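Local atomic coordinates of 3-oxoacyl-(acyl-carrier protein) synthase II (Thermus thermophilus, PDB entry 1J3N), a protein that probably catalyses the decarboxylative condensation of malonyl-acyl-carrier protein with a growing acyl chain, an elongation step of fatty acid synthesis. Residues A[4-9]-A[234-239]; A[259-264]-A[277-282]. All blocks are in the same frame, centred on the assembly; numbering follows the deposited sequence.

From the N terminus, strand 4-13 is laid down first, and contact 1 closes more than two hundred residues later, when strand 232-240 returns antiparallel beside it. The long loop thus closed holds most of the N-terminal half of the synthase. The chain then passes through helix 241-246 into strand 253-262, which pairs with strand 4-13 and carries the first segment of contact 2. Only 12 residues separate 259-264 from 277-282, a short loop that opens after contact 1 has closed, so the two are in series, neither nested nor crossed. Their nearest atoms are about 12 Å apart; the shared link is the sheet, where strands 4-13 and 253-262 are neighbours.

Contact 1 (A[4-9]-A[234-239]); sequences VVVTGL and GVLVLE
Val-5 and Glu-239 form a hydrogen-bonded antiparallel pair. Val-5 N donates to Glu-239 O at 2.8 Å, nearly straight at the hydrogen (169°). The return bond, Glu-239 N to Val-5 O at 2.9 Å, is more bent (139°). Further along, Thr-7 N donates to Val-237 O (3.1 Å) and Val-237 N to Gly-8 O. By these two bonds Thr-7 and Gly-8 together face Val-237, and the near-zero psi of Thr-7 (-1°) supports a beta bulge, at which buried Gly-8 N has no partner.

A side-chain bond joins the same strands: Thr-7 OG1, placed between its own backbone N and carbonyl carbon, donates to Glu-239 OE1 (2.7 Å), the two side chains crossing at about a right angle. Glu-239 OE2 forms a hydrogen bond with His-243 ND1 and a salt bridge with Arg-247 NE.

The apolar contacts lie on the other face. Val-6 CG2 touches Leu-238 CD2 (3.9 Å) and Val-6 CG1 touches Leu-236 CD2; Leu-9 CD2 meets Leu-236 CD2 at 4.0 Å. Beyond this face helix 163-176 covers Leu-238.

This seam joins the first and last long strands of the N-terminal half of a thiolase-type fold; the buried carboxylate, gripped by hydroxyl, histidine and arginine, is consistent with an ionised Glu-239.

Contact 2 (A[259-264]-A[277-282]); sequences GRSADA and AALAMA
Ser-261 meets Leu-279 and Ala-280 where strand 253-262 packs against helix 275-288; the axes of 259-262 and 277-282 approach to 6.1 Å, their directions 158° apart. Ser-261 CB lies 3.6 Å from Leu-279 CG and 3.8 Å from Leu-279 CD2. Leu-279 CB already points at the strand; with CG anti to the backbone N (chi1 178°) the branch then runs alongside Ser-261 CB. Thr-151 of the second subunit packs on this leucine too.

Ser-261 OG sits between its own backbone N and carbonyl carbon (chi1 85°). There it is 3.6 Å from Ala-280 CB, a packing contact, while its hydrogen bonds go to Gly-276 O at the start of the helix and Asn-400 ND2 on the adjoining strand. Arg-260 CA comes within 4.6 Å of Ala-280 CA, and Gly-259 CA passes 3.7 Å from Ala-280 O.

Arg-260 points away from the helix, its guanidinium paired with Asp-166 and with Glu-179 of the second subunit.

Past the strand, Asp-263 OD1 takes a bond of 2.7 Å from a water that accepts from Ala-277 N at 2.9 Å. Asn-400 ND2 also binds OD1, and His-271 N binds OD2.

The geometry is that of a strand and the helix that follows it in a beta-alpha unit: the small Ala-280 and Gly-259 are consistent with the close approach, Ser-261 OG adds a bond to Gly-276 O, and Asp-263 meets Ala-277 N through water, its carboxylate probably stabilised by the helix dipole.

Contact 1 (A[4-9]-A[234-239])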
ATOM      1  N   VAL A   4      12.297  19.118  -1.063  1.00 26.11           N
ATOM      2  CA  VAL A   4      11.087  18.798  -0.333  1.00 24.53           C
ATOM      3  C   VAL A   4      11.417  18.967   1.140  1.00 24.19           C
ATOM      4  O   VAL A   4      12.371  18.364   1.647  1.00 23.29           O
ATOM      5  CB  VAL A   4      10.636  17.347  -0.612  1.00 23.73           C
ATOM      6  CG1 VAL A   4       9.427  17.008   0.250  1.00 22.89           C
ATOM      7  CG2 VAL A   4      10.302  17.181  -2.098  1.00 24.27           C
ATOM      8  N   VAL A   5      10.647  19.812   1.817  1.00 23.40           N
ATOM      9  CA  VAL A   5      10.871  20.068   3.227  1.00 20.22           C
ATOM     10  C   VAL A   5       9.663  19.735   4.096  1.00 21.47           C
ATOM     11  O   VAL A   5       8.517  19.762   3.642  1.00 19.52           O
ATOM     12  CB  VAL A   5      11.258  21.542   3.467  1.00 21.84           C
ATOM     13  CG1 VAL A   5      12.579  21.854   2.781  1.00 20.68           C
ATOM     14  CG2 VAL A   5      10.153  22.458   2.962  1.00 19.50           C
ATOM     15  N   VAL A   6       9.950  19.423   5.355  1.00 21.81           N
ATOM     16  CA  VAL A   6       8.946  19.077   6.363  1.00 24.52           C
ATOM     17  C   VAL A   6       8.527  20.375   7.060  1.00 25.54           C
ATOM     18  O   VAL A   6       9.360  21.050   7.656  1.00 25.02           O
ATOM     19  CB  VAL A   6       9.551  18.105   7.415  1.00 23.60           C
ATOM     20  CG1 VAL A   6       8.518  17.751   8.480  1.00 25.12           C
ATOM     21  CG2 VAL A   6      10.065  16.852   6.726  1.00 24.06           C
ATOM     22  N   THR A   7       7.240  20.710   6.989  1.00 24.59           N
ATOM     23  CA  THR A   7       6.739  21.939   7.591  1.00 23.20           C
ATOM     24  C   THR A   7       5.636  21.723   8.619  1.00 23.48           C
ATOM     25  O   THR A   7       5.121  22.684   9.196  1.00 23.84           O
ATOM     26  CB  THR A   7       6.190  22.883   6.509  1.00 24.08           C
ATOM     27  OG1 THR A   7       5.078  22.255   5.853  1.00 23.67           O
ATOM     28  CG2 THR A   7       7.273  23.202   5.479  1.00 21.66           C
ATOM     29  N   GLY A   8       5.259  20.470   8.833  1.00 21.72           N
ATOM     30  CA  GLY A   8       4.215  20.175   9.796  1.00 22.77           C
ATOM     31  C   GLY A   8       4.407  18.816  10.431  1.00 22.54           C
ATOM     32  O   GLY A   8       4.707  17.847   9.743  1.00 24.72           O
ATOM     33  N   LEU A   9       4.242  18.743  11.747  1.00 22.86           N
ATOM     34  CA  LEU A   9       4.390  17.488  12.455  1.00 21.39           C
ATOM     35  C   LEU A   9       3.129  17.205  13.264  1.00 21.85           C
ATOM     36  O   LEU A   9       2.783  17.951  14.182  1.00 18.25           O
ATOM     37  CB  LEU A   9       5.610  17.542  13.385  1.00 23.15           C
ATOM     38  CG  LEU A   9       6.956  17.874  12.723  1.00 22.48           C
ATOM     39  CD1 LEU A   9       7.999  18.150  13.789  1.00 24.49           C
ATOM     40  CD2 LEU A   9       7.402  16.725  11.818  1.00 20.77           C
ATOM     41  N   GLY A 234       1.405   9.055  12.806  1.00 21.82           N
ATOM     42  CA  GLY A 234       2.328  10.131  12.534  1.00 20.19           C
ATOM     43  C   GLY A 234       2.015  10.625  11.142  1.00 20.99           C
ATOM     44  O   GLY A 234       2.070   9.848  10.184  1.00 18.29           O
ATOM     45  N   VAL A 235       1.657  11.902  11.036  1.00 20.45           N
ATOM     46  CA  VAL A 235       1.357  12.515   9.750  1.00 22.33           C
ATOM     47  C   VAL A 235       2.208  13.771   9.633  1.00 22.77           C
ATOM     48  O   VAL A 235       2.165  14.657  10.498  1.00 22.43           O
ATOM     49  CB  VAL A 235      -0.144  12.881   9.620  1.00 22.07           C
ATOM     50  CG1 VAL A 235      -0.391  13.607   8.304  1.00 23.29           C
ATOM     51  CG2 VAL A 235      -0.989  11.619   9.667  1.00 23.89           C
ATOM     52  N   LEU A 236       3.013  13.832   8.582  1.00 20.38           N
ATOM     53  CA  LEU A 236       3.870  14.984   8.384  1.00 20.81           C
ATOM     54  C   LEU A 236       3.428  15.740   7.148  1.00 19.51           C
ATOM     55  O   LEU A 236       2.880  15.158   6.218  1.00 19.93           O
ATOM     56  CB  LEU A 236       5.336  14.548   8.224  1.00 21.01           C
ATOM     57  CG  LEU A 236       6.007  13.818   9.404  1.00 21.19           C
ATOM     58  CD1 LEU A 236       5.478  12.383   9.532  1.00 18.44           C
ATOM     59  CD2 LEU A 236       7.507  13.787   9.176  1.00 17.88           C
ATOM     60  N   VAL A 237       3.643  17.047   7.157  1.00 19.32           N
ATOM     61  CA  VAL A 237       3.311  17.876   6.008  1.00 21.14           C
ATOM     62  C   VAL A 237       4.588  17.978   5.168  1.00 21.55           C
ATOM     63  O   VAL A 237       5.567  18.562   5.614  1.00 21.32           O
ATOM     64  CB  VAL A 237       2.883  19.307   6.436  1.00 18.05           C
ATOM     65  CG1 VAL A 237       2.670  20.179   5.204  1.00 20.75           C
ATOM     66  CG2 VAL A 237       1.601  19.250   7.261  1.00 15.14           C
ATOM     67  N   LEU A 238       4.595  17.383   3.978  1.00 23.80           N
ATOM     68  CA  LEU A 238       5.767  17.475   3.107  1.00 23.12           C
ATOM     69  C   LEU A 238       5.401  18.574   2.123  1.00 22.66           C
ATOM     70  O   LEU A 238       4.253  18.672   1.696  1.00 22.49           O
ATOM     71  CB  LEU A 238       6.034  16.160   2.379  1.00 21.59           C
ATOM     72  CG  LEU A 238       6.377  14.946   3.243  1.00 24.98           C
ATOM     73  CD1 LEU A 238       7.001  13.880   2.343  1.00 23.21           C
ATOM     74  CD2 LEU A 238       7.346  15.326   4.359  1.00 21.98           C
ATOM     75  N   GLU A 239       6.375  19.399   1.762  1.00 22.16           N
ATOM     76  CA  GLU A 239       6.099  20.541   0.906  1.00 23.64           C
ATOM     77  C   GLU A 239       7.289  20.901   0.031  1.00 24.58           C
ATOM     78  O   GLU A 239       8.446  20.804   0.456  1.00 26.76           O
ATOM     79  CB  GLU A 239       5.764  21.725   1.818  1.00 23.52           C
ATOM     80  CG  GLU A 239       4.811  22.773   1.288  1.00 26.48           C
ATOM     81  CD  GLU A 239       4.566  23.878   2.321  1.00 28.11           C
ATOM     82  OE1 GLU A 239       4.545  23.574   3.534  1.00 27.66           O
ATOM     83  OE2 GLU A 239       4.390  25.046   1.927  1.00 29.05           O
TER

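Contact 2 (A[259-264]-A[277-282])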
ATOM      1  N   GLY A 259      15.730   5.460   0.651  1.00 22.44           N
ATOM      2  CA  GLY A 259      16.359   4.237   0.185  1.00 21.49           C
ATOM      3  C   GLY A 259      15.593   2.999   0.588  1.00 20.99           C
ATOM      4  O   GLY A 259      15.161   2.866   1.732  1.00 21.50           O
ATOM      5  N   ARG A 260      15.432   2.084  -0.356  1.00 21.52           N
ATOM      6  CA  ARG A 260      14.702   0.857  -0.097  1.00 21.12           C
ATOM      7  C   ARG A 260      15.395  -0.380  -0.642  1.00 21.64           C
ATOM      8  O   ARG A 260      16.149  -0.310  -1.610  1.00 24.00           O
ATOM      9  CB  ARG A 260      13.304   0.959  -0.693  1.00 19.57           C
ATOM     10  CG  ARG A 260      12.380   1.881   0.082  1.00 20.38           C
ATOM     11  CD  ARG A 260      11.013   1.897  -0.554  1.00 19.09           C
ATOM     12  NE  ARG A 260      11.088   2.305  -1.951  1.00 17.38           N
ATOM     13  CZ  ARG A 260      10.033   2.451  -2.749  1.00 19.61           C
ATOM     14  NH1 ARG A 260       8.814   2.217  -2.280  1.00 16.37           N
ATOM     15  NH2 ARG A 260      10.196   2.841  -4.011  1.00 12.97           N
ATOM     16  N   SER A 261      15.121  -1.514  -0.011  1.00 20.04           N
ATOM     17  CA  SER A 261      15.688  -2.779  -0.424  1.00 19.89           C
ATOM     18  C   SER A 261      14.827  -3.904   0.157  1.00 20.46           C
ATOM     19  O   SER A 261      13.890  -3.646   0.919  1.00 20.28           O
ATOM     20  CB  SER A 261      17.124  -2.907   0.088  1.00 20.43           C
ATOM     21  OG  SER A 261      17.148  -3.403   1.413  1.00 22.22           O
ATOM     22  N   ALA A 262      15.139  -5.142  -0.217  1.00 16.71           N
ATOM     23  CA  ALA A 262      14.411  -6.302   0.284  1.00 16.75           C
ATOM     24  C   ALA A 262      15.410  -7.332   0.776  1.00 17.97           C
ATOM     25  O   ALA A 262      16.458  -7.550   0.160  1.00 16.46           O
ATOM     26  CB  ALA A 262      13.518  -6.912  -0.812  1.00 14.80           C
ATOM     27  N   ASP A 263      15.098  -7.933   1.916  1.00 20.15           N
ATOM     28  CA  ASP A 263      15.950  -8.962   2.497  1.00 22.53           C
ATOM     29  C   ASP A 263      15.908 -10.182   1.598  1.00 23.77           C
ATOM     30  O   ASP A 263      16.927 -10.846   1.382  1.00 23.74           O
ATOM     31  CB  ASP A 263      15.437  -9.375   3.881  1.00 24.57           C
ATOM     32  CG  ASP A 263      16.004  -8.534   4.998  1.00 23.81           C
ATOM     33  OD1 ASP A 263      16.823  -7.634   4.721  1.00 27.16           O
ATOM     34  OD2 ASP A 263      15.627  -8.787   6.162  1.00 27.48           O
ATOM     35  N   ALA A 264      14.713 -10.471   1.090  1.00 24.36           N
ATOM     36  CA  ALA A 264      14.491 -11.639   0.241  1.00 24.16           C
ATOM     37  C   ALA A 264      15.018 -12.830   1.039  1.00 23.05           C
ATOM     38  O   ALA A 264      15.667 -13.715   0.489  1.00 23.79           O
ATOM     39  CB  ALA A 264      15.257 -11.489  -1.085  1.00 21.70           C
ATOM     40  N   ALA A 277      19.241  -4.371   5.316  1.00 22.35           N
ATOM     41  CA  ALA A 277      19.262  -3.066   5.964  1.00 20.95           C
ATOM     42  C   ALA A 277      20.472  -2.260   5.503  1.00 21.64           C
ATOM     43  O   ALA A 277      20.375  -1.058   5.278  1.00 21.65           O
ATOM     44  CB  ALA A 277      19.287  -3.237   7.478  1.00 22.29           C
ATOM     45  N   ALA A 278      21.616  -2.925   5.372  1.00 22.05           N
ATOM     46  CA  ALA A 278      22.832  -2.253   4.931  1.00 23.60           C
ATOM     47  C   ALA A 278      22.599  -1.687   3.534  1.00 22.78           C
ATOM     48  O   ALA A 278      22.991  -0.565   3.227  1.00 26.44           O
ATOM     49  CB  ALA A 278      24.006  -3.242   4.916  1.00 21.87           C
ATOM     50  N   LEU A 279      21.953  -2.479   2.688  1.00 25.05           N
ATOM     51  CA  LEU A 279      21.659  -2.066   1.325  1.00 23.69           C
ATOM     52  C   LEU A 279      20.718  -0.860   1.287  1.00 23.16           C
ATOM     53  O   LEU A 279      20.937   0.076   0.521  1.00 23.94           O
ATOM     54  CB  LEU A 279      21.051  -3.239   0.560  1.00 25.45           C
ATOM     55  CG  LEU A 279      20.616  -3.051  -0.893  1.00 23.56           C
ATOM     56  CD1 LEU A 279      21.738  -2.437  -1.707  1.00 27.40           C
ATOM     57  CD2 LEU A 279      20.226  -4.416  -1.463  1.00 25.31           C
ATOM     58  N   ALA A 280      19.674  -0.881   2.117  1.00 22.42           N
ATOM     59  CA  ALA A 280      18.715   0.223   2.156  1.00 22.73           C
ATOM     60  C   ALA A 280      19.356   1.513   2.683  1.00 22.24           C
ATOM     61  O   ALA A 280      19.070   2.598   2.183  1.00 21.71           O
ATOM     62  CB  ALA A 280      17.509  -0.160   3.012  1.00 23.86           C
ATOM     63  N   MET A 281      20.209   1.408   3.700  1.00 23.14           N
ATOM     64  CA  MET A 281      20.869   2.609   4.222  1.00 22.35           C
ATOM     65  C   MET A 281      21.814   3.166   3.157  1.00 22.22           C
ATOM     66  O   MET A 281      21.870   4.375   2.933  1.00 22.80           O
ATOM     67  CB  MET A 281      21.665   2.313   5.505  1.00 21.84           C
ATOM     68  CG  MET A 281      20.822   2.112   6.760  1.00 23.88           C
ATOM     69  SD  MET A 281      21.832   1.939   8.244  1.00 22.39           S
ATOM     70  CE  MET A 281      22.277   0.222   8.157  1.00 19.22           C
ATOM     71  N   ALA A 282      22.552   2.280   2.495  1.00 24.29           N
ATOM     72  CA  ALA A 282      23.496   2.697   1.455  1.00 24.19           C
ATOM     73  C   ALA A 282      22.765   3.406   0.320  1.00 25.16           C
ATOM     74  O   ALA A 282      23.285   4.352  -0.277  1.00 25.69           O
ATOM     75  CB  ALA A 282      24.256   1.482   0.910  1.00 24.34           C
TER
HETATM   76  O   HOH W   1      18.630  -6.934   6.638  1.00 24.28           O